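Local atomic coordinates of uncharacterized protein (PDB entry 3RQB), a protein that is of unknown function but carries two hotdog domains and probably hydrolyses acyl-CoA thioesters. Residues 49-54 against 80-85; 43-48 against 63-68; 148-153 against 185-190. One frame throughout, in Å; residues are numbered along the deposited sequence.

Contact 1: residues 49-54 against 80-85; sequences LKAAMS and IEAVPV
The carbonyl oxygen of K50, one residue before the A51 methyl that meets I80 and A82, is gripped twice by S54. S54 N donates to K50 O at 2.6 Å, and S54 OG donates to the same K50 O at 2.6 Å. The hydroxyl arrives above the carbonyl plane, 53° out of it, rather than along a lone pair, while M53 N to L49 O continues the ordinary helical bonding. One residue on, A51 turns its CB toward strand 77-87. That methyl sits 4.1 Å from I80 CG2 and equally 4.1 Å from A82 CB, so one methyl is shared by two strand side chains whose CB atoms point toward the helix. I80 offers CG2 because this branch lies anti to the backbone N, beside the carbonyl carbon. A52 adds a looser touch, its backbone N lying 4.4 Å from A82 CB. The short segments cross at -49°, with axes 8.4 Å apart, a spacing consistent with alanines lining the interface on both sides. Beyond the pair, L96 and F94 of strand 91-100 also pack on A51 and A52, respectively. No hydrogen bond crosses between the segments: the polar grip stays within residues 49-54, and the interface itself rests on dispersion between methyl groups in a buried setting.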
ATOM      1  N   LEU B  49      12.611  -7.332  -4.217  1.00 49.33           N
ATOM      2  CA  LEU B  49      13.072  -7.189  -2.830  1.00 46.19           C
ATOM      3  C   LEU B  49      14.504  -7.698  -2.575  1.00 45.49           C
ATOM      4  O   LEU B  49      15.291  -7.062  -1.848  1.00 38.30           O
ATOM      5  CB  LEU B  49      12.093  -7.888  -1.887  1.00 47.31           C
ATOM      6  CG  LEU B  49      12.395  -7.826  -0.388  1.00 45.05           C
ATOM      7  CD1 LEU B  49      12.347  -6.392   0.125  1.00 39.43           C
ATOM      8  CD2 LEU B  49      11.414  -8.704   0.377  1.00 43.46           C
ATOM      9  N   LYS B  50      14.831  -8.844  -3.171  1.00 44.58           N
ATOM     10  CA  LYS B  50      16.163  -9.412  -3.038  1.00 50.18           C
ATOM     11  C   LYS B  50      17.188  -8.387  -3.457  1.00 48.59           C
ATOM     12  O   LYS B  50      18.218  -8.243  -2.809  1.00 49.90           O
ATOM     13  CB  LYS B  50      16.319 -10.663  -3.896  1.00 65.68           C
ATOM     14  CG  LYS B  50      15.412 -11.799  -3.482  1.00 80.71           C
ATOM     15  CD  LYS B  50      15.510 -12.065  -1.987  1.00 92.20           C
ATOM     16  CE  LYS B  50      16.840 -12.699  -1.605  1.00 97.87           C
ATOM     17  NZ  LYS B  50      16.913 -12.955  -0.133  1.00101.95           N
ATOM     18  N   ALA B  51      16.883  -7.657  -4.528  1.00 50.16           N
ATOM     19  CA  ALA B  51      17.810  -6.671  -5.075  1.00 51.40           C
ATOM     20  C   ALA B  51      18.329  -5.762  -3.976  1.00 47.82           C
ATOM     21  O   ALA B  51      19.537  -5.629  -3.807  1.00 39.26           O
ATOM     22  CB  ALA B  51      17.130  -5.845  -6.150  1.00 49.58           C
ATOM     23  N   ALA B  52      17.410  -5.157  -3.226  1.00 49.54           N
ATOM     24  CA  ALA B  52      17.761  -4.257  -2.133  1.00 43.42           C
ATOM     25  C   ALA B  52      18.383  -5.041  -0.996  1.00 44.65           C
ATOM     26  O   ALA B  52      19.340  -4.581  -0.370  1.00 51.89           O
ATOM     27  CB  ALA B  52      16.538  -3.500  -1.638  1.00 40.51           C
HETATM   28  N   MSE B  53      17.835  -6.221  -0.719  1.00 39.87           N
HETATM   29  CA  MSE B  53      18.419  -7.092   0.299  1.00 46.48           C
HETATM   30  C   MSE B  53      19.888  -7.439   0.016  1.00 53.26           C
HETATM   31  O   MSE B  53      20.736  -7.431   0.920  1.00 54.61           O
HETATM   32  CB  MSE B  53      17.610  -8.368   0.421  1.00 41.84           C
HETATM   33  CG  MSE B  53      16.266  -8.177   1.048  1.00 42.47           C
HETATM   34 SE   MSE B  53      15.799  -9.802   1.972  0.47 79.54          SE
HETATM   35  CE  MSE B  53      17.042  -9.606   3.475  1.00 44.59           C
ATOM     36  N   SER B  54      20.175  -7.739  -1.247  1.00 46.69           N
ATOM     37  CA  SER B  54      21.514  -8.119  -1.679  1.00 51.93           C
ATOM     38  C   SER B  54      22.431  -6.916  -1.864  1.00 59.08           C
ATOM     39  O   SER B  54      23.639  -7.062  -2.083  1.00 57.57           O
ATOM     40  CB  SER B  54      21.433  -8.890  -2.984  1.00 51.81           C
ATOM     41  OG  SER B  54      20.342  -9.786  -2.953  1.00 61.95           O
ATOM     42  N   ILE B  80      17.893  -4.844 -12.984  1.00 44.36           N
ATOM     43  CA  ILE B  80      17.317  -4.050 -11.910  1.00 34.70           C
ATOM     44  C   ILE B  80      18.316  -3.069 -11.361  1.00 46.73           C
ATOM     45  O   ILE B  80      19.432  -3.434 -11.028  1.00 53.22           O
ATOM     46  CB  ILE B  80      16.855  -4.913 -10.742  1.00 32.01           C
ATOM     47  CG1 ILE B  80      15.932  -6.025 -11.244  1.00 43.27           C
ATOM     48  CG2 ILE B  80      16.144  -4.043  -9.696  1.00 21.07           C
ATOM     49  CD1 ILE B  80      15.457  -6.981 -10.160  1.00 44.27           C
ATOM     50  N   GLU B  81      17.904  -1.822 -11.231  1.00 57.58           N
ATOM     51  CA  GLU B  81      18.768  -0.817 -10.646  1.00 64.03           C
ATOM     52  C   GLU B  81      18.215  -0.408  -9.292  1.00 60.70           C
ATOM     53  O   GLU B  81      17.205   0.291  -9.214  1.00 68.64           O
ATOM     54  CB  GLU B  81      18.789   0.383 -11.571  1.00 81.58           C
ATOM     55  CG  GLU B  81      19.733   1.472 -11.179  1.00 98.81           C
ATOM     56  CD  GLU B  81      19.771   2.556 -12.224  1.00112.37           C
ATOM     57  OE1 GLU B  81      20.398   2.333 -13.287  1.00115.24           O
ATOM     58  OE2 GLU B  81      19.150   3.617 -11.988  1.00117.15           O
ATOM     59  N   ALA B  82      18.889  -0.814  -8.220  1.00 53.67           N
ATOM     60  CA  ALA B  82      18.376  -0.555  -6.869  1.00 45.56           C
ATOM     61  C   ALA B  82      19.188   0.498  -6.083  1.00 50.33           C
ATOM     62  O   ALA B  82      20.321   0.233  -5.685  1.00 49.95           O
ATOM     63  CB  ALA B  82      18.282  -1.864  -6.083  1.00 31.24           C
ATOM     64  N   VAL B  83      18.597   1.676  -5.843  1.00 56.28           N
ATOM     65  CA  VAL B  83      19.279   2.764  -5.121  1.00 56.03           C
ATOM     66  C   VAL B  83      18.927   2.837  -3.637  1.00 47.91           C
ATOM     67  O   VAL B  83      17.748   2.900  -3.272  1.00 49.50           O
ATOM     68  CB  VAL B  83      18.986   4.168  -5.728  1.00 45.65           C
ATOM     69  CG1 VAL B  83      19.760   5.244  -4.973  1.00 46.21           C
ATOM     70  CG2 VAL B  83      19.323   4.208  -7.206  1.00 42.52           C
ATOM     71  N   PRO B  84      19.957   2.833  -2.782  1.00 34.55           N
ATOM     72  CA  PRO B  84      19.845   3.147  -1.358  1.00 38.18           C
ATOM     73  C   PRO B  84      19.757   4.661  -1.243  1.00 45.22           C
ATOM     74  O   PRO B  84      20.731   5.375  -1.027  1.00 54.00           O
ATOM     75  CB  PRO B  84      21.153   2.614  -0.778  1.00 36.04           C
ATOM     76  CG  PRO B  84      22.114   2.795  -1.882  1.00 42.01           C
ATOM     77  CD  PRO B  84      21.341   2.515  -3.159  1.00 35.84           C
ATOM     78  N   VAL B  85      18.540   5.127  -1.447  1.00 43.17           N
ATOM     79  CA  VAL B  85      18.192   6.534  -1.527  1.00 48.60           C
ATOM     80  C   VAL B  85      18.402   7.374  -0.232  1.00 54.05           C
ATOM     81  O   VAL B  85      18.818   8.537  -0.277  1.00 49.77           O
ATOM     82  CB  VAL B  85      16.736   6.605  -2.041  1.00 47.37           C
ATOM     83  CG1 VAL B  85      15.929   7.728  -1.379  1.00 47.15           C
ATOM     84  CG2 VAL B  85      16.742   6.663  -3.566  1.00 42.68           C
TER

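Contact 2: residues 43-48 against 63-68; sequences ITAATM and LALTVN
The central helix of the N-terminal hotdog domain lies against its curved antiparallel sheet here, where A45 and M48 of helix 41-53 meet L65 and V67 of strand 61-69. The short segments run at 124° to one another with axes 9.2 Å apart. A45 makes the closest side-chain contact: its CB lies 3.6 Å from V67 CG2, and the same V67 branch is 3.9 Å from A45 CA. V67 can offer CG2 because CG1 takes the place anti to the backbone N (chi1 177°), leaving CG2 anti to the carbonyl carbon. L65 meets the helix backbone instead, its CD2 being 3.6 Å from A45 O. The selenomethionine M48 joins through its CB, 4.3 Å from V67 CG2, while T106 and A108 of strand 103-113 also touch the M48 side chain. Within the helix, I43 O accepts T47 N and T47 OG1, which reach it from opposite faces of its carbonyl plane. T66 and N68 belong to the other side of the strand, where N68 OD1 bonds T109 OG1 of the second subunit. The helix side of this strand is therefore held by apolar packing, with polar pairing at the subunit boundary.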
ATOM      1  N   ILE B  43       6.337 -13.339  -7.551  1.00 45.92           N
ATOM      2  CA  ILE B  43       7.721 -13.680  -7.811  1.00 44.58           C
ATOM      3  C   ILE B  43       8.484 -12.454  -8.265  1.00 43.13           C
ATOM      4  O   ILE B  43       9.653 -12.267  -7.915  1.00 46.61           O
ATOM      5  CB  ILE B  43       7.859 -14.766  -8.865  1.00 49.23           C
ATOM      6  CG1 ILE B  43       9.078 -15.611  -8.528  1.00 50.86           C
ATOM      7  CG2 ILE B  43       7.970 -14.150 -10.258  1.00 52.51           C
ATOM      8  CD1 ILE B  43       9.228 -15.836  -7.036  1.00 51.40           C
ATOM      9  N   THR B  44       7.811 -11.621  -9.049  1.00 39.30           N
ATOM     10  CA  THR B  44       8.407 -10.397  -9.542  1.00 41.69           C
ATOM     11  C   THR B  44       8.703  -9.474  -8.374  1.00 46.23           C
ATOM     12  O   THR B  44       9.705  -8.767  -8.362  1.00 54.40           O
ATOM     13  CB  THR B  44       7.461  -9.672 -10.493  1.00 46.46           C
ATOM     14  OG1 THR B  44       7.096 -10.546 -11.567  1.00 54.01           O
ATOM     15  CG2 THR B  44       8.131  -8.420 -11.043  1.00 45.66           C
ATOM     16  N   ALA B  45       7.815  -9.485  -7.391  1.00 46.87           N
ATOM     17  CA  ALA B  45       7.951  -8.620  -6.226  1.00 47.34           C
ATOM     18  C   ALA B  45       9.032  -9.137  -5.284  1.00 41.08           C
ATOM     19  O   ALA B  45       9.816  -8.350  -4.754  1.00 35.37           O
ATOM     20  CB  ALA B  45       6.608  -8.474  -5.496  1.00 45.78           C
ATOM     21  N   ALA B  46       9.060 -10.456  -5.075  1.00 43.47           N
ATOM     22  CA  ALA B  46      10.116 -11.099  -4.296  1.00 41.14           C
ATOM     23  C   ALA B  46      11.455 -10.746  -4.928  1.00 43.40           C
ATOM     24  O   ALA B  46      12.369 -10.255  -4.267  1.00 39.44           O
ATOM     25  CB  ALA B  46       9.918 -12.600  -4.273  1.00 36.23           C
ATOM     26  N   THR B  47      11.551 -10.968  -6.232  1.00 47.98           N
ATOM     27  CA  THR B  47      12.704 -10.506  -6.992  1.00 51.49           C
ATOM     28  C   THR B  47      13.062  -9.027  -6.750  1.00 45.54           C
ATOM     29  O   THR B  47      14.216  -8.711  -6.510  1.00 48.77           O
ATOM     30  CB  THR B  47      12.495 -10.737  -8.487  1.00 55.76           C
ATOM     31  OG1 THR B  47      12.482 -12.145  -8.741  1.00 56.73           O
ATOM     32  CG2 THR B  47      13.617 -10.096  -9.270  1.00 57.19           C
HETATM   33  N   MSE B  48      12.085  -8.126  -6.814  1.00 44.51           N
HETATM   34  CA  MSE B  48      12.342  -6.708  -6.554  1.00 49.25           C
HETATM   35  C   MSE B  48      12.971  -6.487  -5.184  1.00 51.23           C
HETATM   36  O   MSE B  48      13.763  -5.561  -5.006  1.00 50.80           O
HETATM   37  CB  MSE B  48      11.057  -5.876  -6.663  1.00 56.60           C
HETATM   38  CG  MSE B  48      10.561  -5.678  -8.089  1.00 62.61           C
HETATM   39 SE   MSE B  48      11.932  -4.923  -9.260  0.75 62.00          SE
HETATM   40  CE  MSE B  48      11.181  -3.137  -9.481  1.00 59.57           C
ATOM     41  N   LEU B  63      10.943  -3.689   5.945  1.00 49.87           N
ATOM     42  CA  LEU B  63       9.741  -3.193   6.584  1.00 46.08           C
ATOM     43  C   LEU B  63       8.558  -3.212   5.610  1.00 46.01           C
ATOM     44  O   LEU B  63       7.561  -3.904   5.834  1.00 46.92           O
ATOM     45  CB  LEU B  63       9.996  -1.790   7.120  1.00 49.60           C
ATOM     46  CG  LEU B  63      11.005  -1.878   8.262  1.00 53.18           C
ATOM     47  CD1 LEU B  63      11.520  -0.515   8.707  1.00 46.50           C
ATOM     48  CD2 LEU B  63      10.378  -2.640   9.415  1.00 54.73           C
ATOM     49  N   ALA B  64       8.662  -2.437   4.537  1.00 44.91           N
ATOM     50  CA  ALA B  64       7.570  -2.335   3.587  1.00 39.95           C
ATOM     51  C   ALA B  64       8.065  -2.489   2.157  1.00 44.90           C
ATOM     52  O   ALA B  64       9.231  -2.229   1.861  1.00 47.45           O
ATOM     53  CB  ALA B  64       6.849  -1.009   3.757  1.00 35.61           C
ATOM     54  N   LEU B  65       7.159  -2.921   1.282  1.00 44.11           N
ATOM     55  CA  LEU B  65       7.416  -3.000  -0.148  1.00 39.43           C
ATOM     56  C   LEU B  65       6.188  -2.587  -0.956  1.00 44.96           C
ATOM     57  O   LEU B  65       5.069  -3.022  -0.674  1.00 48.37           O
ATOM     58  CB  LEU B  65       7.820  -4.415  -0.551  1.00 37.94           C
ATOM     59  CG  LEU B  65       8.084  -4.543  -2.058  1.00 42.81           C
ATOM     60  CD1 LEU B  65       9.040  -3.450  -2.559  1.00 43.62           C
ATOM     61  CD2 LEU B  65       8.616  -5.922  -2.432  1.00 43.58           C
ATOM     62  N   THR B  66       6.412  -1.739  -1.956  1.00 43.20           N
ATOM     63  CA  THR B  66       5.388  -1.375  -2.920  1.00 37.55           C
ATOM     64  C   THR B  66       5.971  -1.619  -4.295  1.00 41.17           C
ATOM     65  O   THR B  66       7.011  -1.057  -4.638  1.00 42.43           O
ATOM     66  CB  THR B  66       4.982   0.108  -2.806  1.00 36.59           C
ATOM     67  OG1 THR B  66       4.249   0.322  -1.589  1.00 33.54           O
ATOM     68  CG2 THR B  66       4.129   0.517  -4.002  1.00 38.38           C
ATOM     69  N   VAL B  67       5.319  -2.487  -5.062  1.00 42.97           N
ATOM     70  CA  VAL B  67       5.752  -2.799  -6.416  1.00 38.44           C
ATOM     71  C   VAL B  67       4.689  -2.342  -7.376  1.00 34.58           C
ATOM     72  O   VAL B  67       3.523  -2.684  -7.218  1.00 37.49           O
ATOM     73  CB  VAL B  67       5.911  -4.317  -6.647  1.00 41.98           C
ATOM     74  CG1 VAL B  67       6.282  -4.595  -8.100  1.00 39.27           C
ATOM     75  CG2 VAL B  67       6.934  -4.921  -5.702  1.00 36.78           C
ATOM     76  N   ASN B  68       5.097  -1.580  -8.379  1.00 39.08           N
ATOM     77  CA  ASN B  68       4.189  -1.155  -9.433  1.00 41.40           C
ATOM     78  C   ASN B  68       4.566  -1.834 -10.744  1.00 39.84           C
ATOM     79  O   ASN B  68       5.721  -1.748 -11.178  1.00 38.13           O
ATOM     80  CB  ASN B  68       4.244   0.362  -9.571  1.00 43.24           C
ATOM     81  CG  ASN B  68       4.270   1.054  -8.227  1.00 55.43           C
ATOM     82  OD1 ASN B  68       5.250   1.717  -7.870  1.00 66.24           O
ATOM     83  ND2 ASN B  68       3.206   0.876  -7.455  1.00 52.28           N
TER

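Contact 3: residues 148-153 against 185-190; sequences QWYHVR and LAALCD
Y150 reaches from strand 150-156 to helix 182-188 and meets it at two points. The first is through ring atoms CD1 and CE1: Y150 CD1 lies 3.5 Å from L188 CD2, and CE1 of Y150 is 3.6 Å from that same CD2. The leucine methyl comes at the ring on a slant, so the pair is an aliphatic-aromatic contact without a clean stacking geometry. The second point is the far end of the tyrosine, where Y150 OH stands 3.6 Å from A187 CB, a methyl directed toward the strand. Both long side chains hold CG anti to the carbonyl carbon, Y150 with chi1 -62° and L188 with chi1 -82°. For Y150 this carries the ring out from the strand toward the helix; for L188, whose CA–CB bond runs across the line between the segments, it is the CD2 branch that closes the remaining distance. Replacing Y150 by a serine removes the ring, which would probably open a gap between strand and helix and leave L188 CD2 and A187 CB without their partner.

One shell out, the backbone around L188 turns with three-residue spacing, C189 N bonding A186 O at 3.0 Å and D190 N bonding A187 O at 3.0 Å. On the strand side, D174 of strand 168-174 packs on the Y150 side chain, and R137 NH2 bonds Y150 O. W149, preceding the tyrosine, stacks on Y33 and donates NE1 to E32 O, tying the strand's start to the N-terminal half. Together these features describe an end strand of the C-terminal hotdog domain packing on a helix that probably corresponds to the central helix of that domain.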
ATOM      1  N   GLN B 148       2.132 -24.399  -9.265  1.00 51.86           N
ATOM      2  CA  GLN B 148       2.738 -25.686  -8.974  1.00 54.57           C
ATOM      3  C   GLN B 148       3.782 -25.534  -7.888  1.00 48.88           C
ATOM      4  O   GLN B 148       4.247 -26.514  -7.302  1.00 47.63           O
ATOM      5  CB  GLN B 148       3.383 -26.251 -10.223  1.00 59.25           C
ATOM      6  CG  GLN B 148       4.696 -25.622 -10.582  1.00 62.03           C
ATOM      7  CD  GLN B 148       5.324 -26.335 -11.753  1.00 75.82           C
ATOM      8  OE1 GLN B 148       5.059 -27.516 -11.982  1.00 76.94           O
ATOM      9  NE2 GLN B 148       6.145 -25.623 -12.513  1.00 84.52           N
ATOM     10  N   TRP B 149       4.131 -24.282  -7.631  1.00 46.60           N
ATOM     11  CA  TRP B 149       5.180 -23.920  -6.689  1.00 50.04           C
ATOM     12  C   TRP B 149       4.626 -23.636  -5.300  1.00 45.68           C
ATOM     13  O   TRP B 149       5.351 -23.170  -4.413  1.00 28.15           O
ATOM     14  CB  TRP B 149       5.954 -22.705  -7.205  1.00 51.84           C
ATOM     15  CG  TRP B 149       6.562 -22.943  -8.541  1.00 57.95           C
ATOM     16  CD1 TRP B 149       6.379 -22.206  -9.682  1.00 60.05           C
ATOM     17  CD2 TRP B 149       7.432 -24.015  -8.890  1.00 58.98           C
ATOM     18  NE1 TRP B 149       7.102 -22.752 -10.718  1.00 55.91           N
ATOM     19  CE2 TRP B 149       7.757 -23.862 -10.257  1.00 59.58           C
ATOM     20  CE3 TRP B 149       7.977 -25.088  -8.177  1.00 57.54           C
ATOM     21  CZ2 TRP B 149       8.605 -24.745 -10.923  1.00 64.45           C
ATOM     22  CZ3 TRP B 149       8.815 -25.962  -8.837  1.00 57.83           C
ATOM     23  CH2 TRP B 149       9.121 -25.788 -10.200  1.00 62.03           C
ATOM     24  N   TYR B 150       3.329 -23.861  -5.128  1.00 51.04           N
ATOM     25  CA  TYR B 150       2.702 -23.620  -3.837  1.00 54.74           C
ATOM     26  C   TYR B 150       1.785 -24.751  -3.441  1.00 63.27           C
ATOM     27  O   TYR B 150       1.147 -25.383  -4.290  1.00 67.28           O
ATOM     28  CB  TYR B 150       1.966 -22.274  -3.821  1.00 48.48           C
ATOM     29  CG  TYR B 150       2.921 -21.132  -4.042  1.00 47.44           C
ATOM     30  CD1 TYR B 150       3.594 -20.547  -2.975  1.00 50.38           C
ATOM     31  CD2 TYR B 150       3.196 -20.677  -5.324  1.00 44.27           C
ATOM     32  CE1 TYR B 150       4.497 -19.518  -3.178  1.00 52.80           C
ATOM     33  CE2 TYR B 150       4.094 -19.650  -5.542  1.00 49.04           C
ATOM     34  CZ  TYR B 150       4.745 -19.070  -4.467  1.00 55.45           C
ATOM     35  OH  TYR B 150       5.644 -18.046  -4.694  1.00 55.73           O
ATOM     36  N   HIS B 151       1.747 -25.011  -2.140  1.00 63.37           N
ATOM     37  CA  HIS B 151       0.804 -25.965  -1.594  1.00 61.10           C
ATOM     38  C   HIS B 151      -0.300 -25.194  -0.885  1.00 52.92           C
ATOM     39  O   HIS B 151      -0.108 -24.654   0.204  1.00 53.95           O
ATOM     40  CB  HIS B 151       1.502 -26.920  -0.621  1.00 61.72           C
ATOM     41  CG  HIS B 151       0.617 -28.020  -0.118  1.00 60.97           C
ATOM     42  ND1 HIS B 151      -0.282 -27.841   0.913  1.00 62.55           N
ATOM     43  CD2 HIS B 151       0.492 -29.313  -0.508  1.00 54.00           C
ATOM     44  CE1 HIS B 151      -0.923 -28.976   1.133  1.00 60.63           C
ATOM     45  NE2 HIS B 151      -0.470 -29.885   0.287  1.00 53.65           N
ATOM     46  N   VAL B 152      -1.475 -25.188  -1.491  1.00 51.40           N
ATOM     47  CA  VAL B 152      -2.601 -24.459  -0.935  1.00 54.19           C
ATOM     48  C   VAL B 152      -3.718 -25.405  -0.521  1.00 54.11           C
ATOM     49  O   VAL B 152      -4.204 -26.216  -1.318  1.00 55.72           O
ATOM     50  CB  VAL B 152      -3.170 -23.455  -1.951  1.00 58.86           C
ATOM     51  CG1 VAL B 152      -4.306 -22.657  -1.328  1.00 62.08           C
ATOM     52  CG2 VAL B 152      -2.069 -22.544  -2.469  1.00 56.59           C
ATOM     53  N   ARG B 153      -4.118 -25.310   0.738  1.00 48.07           N
ATOM     54  CA  ARG B 153      -5.343 -25.953   1.168  1.00 42.56           C
ATOM     55  C   ARG B 153      -6.401 -24.849   1.262  1.00 39.28           C
ATOM     56  O   ARG B 153      -6.313 -23.954   2.102  1.00 31.91           O
ATOM     57  CB  ARG B 153      -5.138 -26.673   2.501  1.00 37.20           C
ATOM     58  CG  ARG B 153      -3.689 -27.029   2.771  1.00 40.44           C
ATOM     59  CD  ARG B 153      -3.545 -27.912   3.992  1.00 43.43           C
ATOM     60  NE  ARG B 153      -3.576 -29.320   3.617  1.00 51.63           N
ATOM     61  CZ  ARG B 153      -2.585 -30.173   3.850  1.00 62.74           C
ATOM     62  NH1 ARG B 153      -1.489 -29.765   4.474  1.00 62.94           N
ATOM     63  NH2 ARG B 153      -2.694 -31.441   3.471  1.00 72.16           N
ATOM     64  N   LEU B 185       7.753 -14.546   1.585  1.00 50.75           N
ATOM     65  CA  LEU B 185       6.568 -14.076   2.266  1.00 39.46           C
ATOM     66  C   LEU B 185       5.812 -13.062   1.410  1.00 35.06           C
ATOM     67  O   LEU B 185       4.605 -13.172   1.239  1.00 35.92           O
ATOM     68  CB  LEU B 185       6.974 -13.477   3.605  1.00 34.91           C
ATOM     69  CG  LEU B 185       5.822 -12.921   4.435  1.00 36.25           C
ATOM     70  CD1 LEU B 185       4.637 -13.884   4.434  1.00 36.88           C
ATOM     71  CD2 LEU B 185       6.283 -12.615   5.852  1.00 23.84           C
ATOM     72  N   ALA B 186       6.524 -12.086   0.862  1.00 35.17           N
ATOM     73  CA  ALA B 186       5.935 -11.179  -0.113  1.00 32.26           C
ATOM     74  C   ALA B 186       5.207 -11.979  -1.202  1.00 34.41           C
ATOM     75  O   ALA B 186       4.050 -11.697  -1.551  1.00 32.45           O
ATOM     76  CB  ALA B 186       7.024 -10.306  -0.741  1.00 27.51           C
ATOM     77  N   ALA B 187       5.883 -12.987  -1.741  1.00 34.85           N
ATOM     78  CA  ALA B 187       5.309 -13.736  -2.851  1.00 33.45           C
ATOM     79  C   ALA B 187       4.008 -14.398  -2.429  1.00 38.93           C
ATOM     80  O   ALA B 187       3.048 -14.422  -3.191  1.00 46.50           O
ATOM     81  CB  ALA B 187       6.296 -14.756  -3.409  1.00 20.03           C
ATOM     82  N   LEU B 188       3.972 -14.908  -1.203  1.00 39.26           N
ATOM     83  CA  LEU B 188       2.796 -15.630  -0.740  1.00 41.96           C
ATOM     84  C   LEU B 188       1.564 -14.756  -0.680  1.00 43.88           C
ATOM     85  O   LEU B 188       0.463 -15.264  -0.539  1.00 47.58           O
ATOM     86  CB  LEU B 188       3.048 -16.281   0.614  1.00 40.43           C
ATOM     87  CG  LEU B 188       3.795 -17.610   0.474  1.00 42.92           C
ATOM     88  CD1 LEU B 188       4.382 -18.038   1.801  1.00 49.10           C
ATOM     89  CD2 LEU B 188       2.882 -18.693  -0.078  1.00 39.10           C
ATOM     90  N   CYS B 189       1.756 -13.444  -0.790  1.00 46.34           N
ATOM     91  CA  CYS B 189       0.643 -12.497  -0.726  1.00 48.44           C
ATOM     92  C   CYS B 189      -0.032 -12.276  -2.068  1.00 55.78           C
ATOM     93  O   CYS B 189      -1.107 -11.677  -2.131  1.00 67.35           O
ATOM     94  CB  CYS B 189       1.101 -11.156  -0.173  1.00 45.79           C
ATOM     95  SG  CYS B 189       1.955 -11.264   1.416  1.00 58.11           S
ATOM     96  N   ASP B 190       0.622 -12.699  -3.142  1.00 49.96           N
ATOM     97  CA  ASP B 190      -0.033 -12.748  -4.440  1.00 48.65           C
ATOM     98  C   ASP B 190      -0.590 -14.133  -4.761  1.00 43.36           C
ATOM     99  O   ASP B 190      -1.041 -14.377  -5.880  1.00 46.50           O
ATOM    100  CB  ASP B 190       0.838 -12.217  -5.580  1.00 59.62           C
ATOM    101  CG  ASP B 190       0.019 -11.926  -6.830  1.00 74.79           C
ATOM    102  OD1 ASP B 190      -1.154 -11.530  -6.660  1.00 79.84           O
ATOM    103  OD2 ASP B 190       0.517 -12.104  -7.969  1.00 80.53           O
TER

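Contacts 1 and 2 use successive parts of one helix, 41-53, their centres 10 Å apart. They touch directly: I80 CD1 of contact 1 lies 3.7 Å from T47 CG2 of contact 2, and L49 CB is 4.0 Å from L65 CD2, so the two strands grip consecutive turns. Contact 3 belongs to the second hotdog domain, with its centre about 14 Å from that of contact 2 and about 23 Å from that of contact 1. It touches neither, although its nearest atoms come within about 4 Å of contact 2. Helices 41-53 and 182-188 meet where L49 and K50 pack on A183, joining the N-terminal domain of contacts 1 and 2 to the C-terminal domain of contact 3.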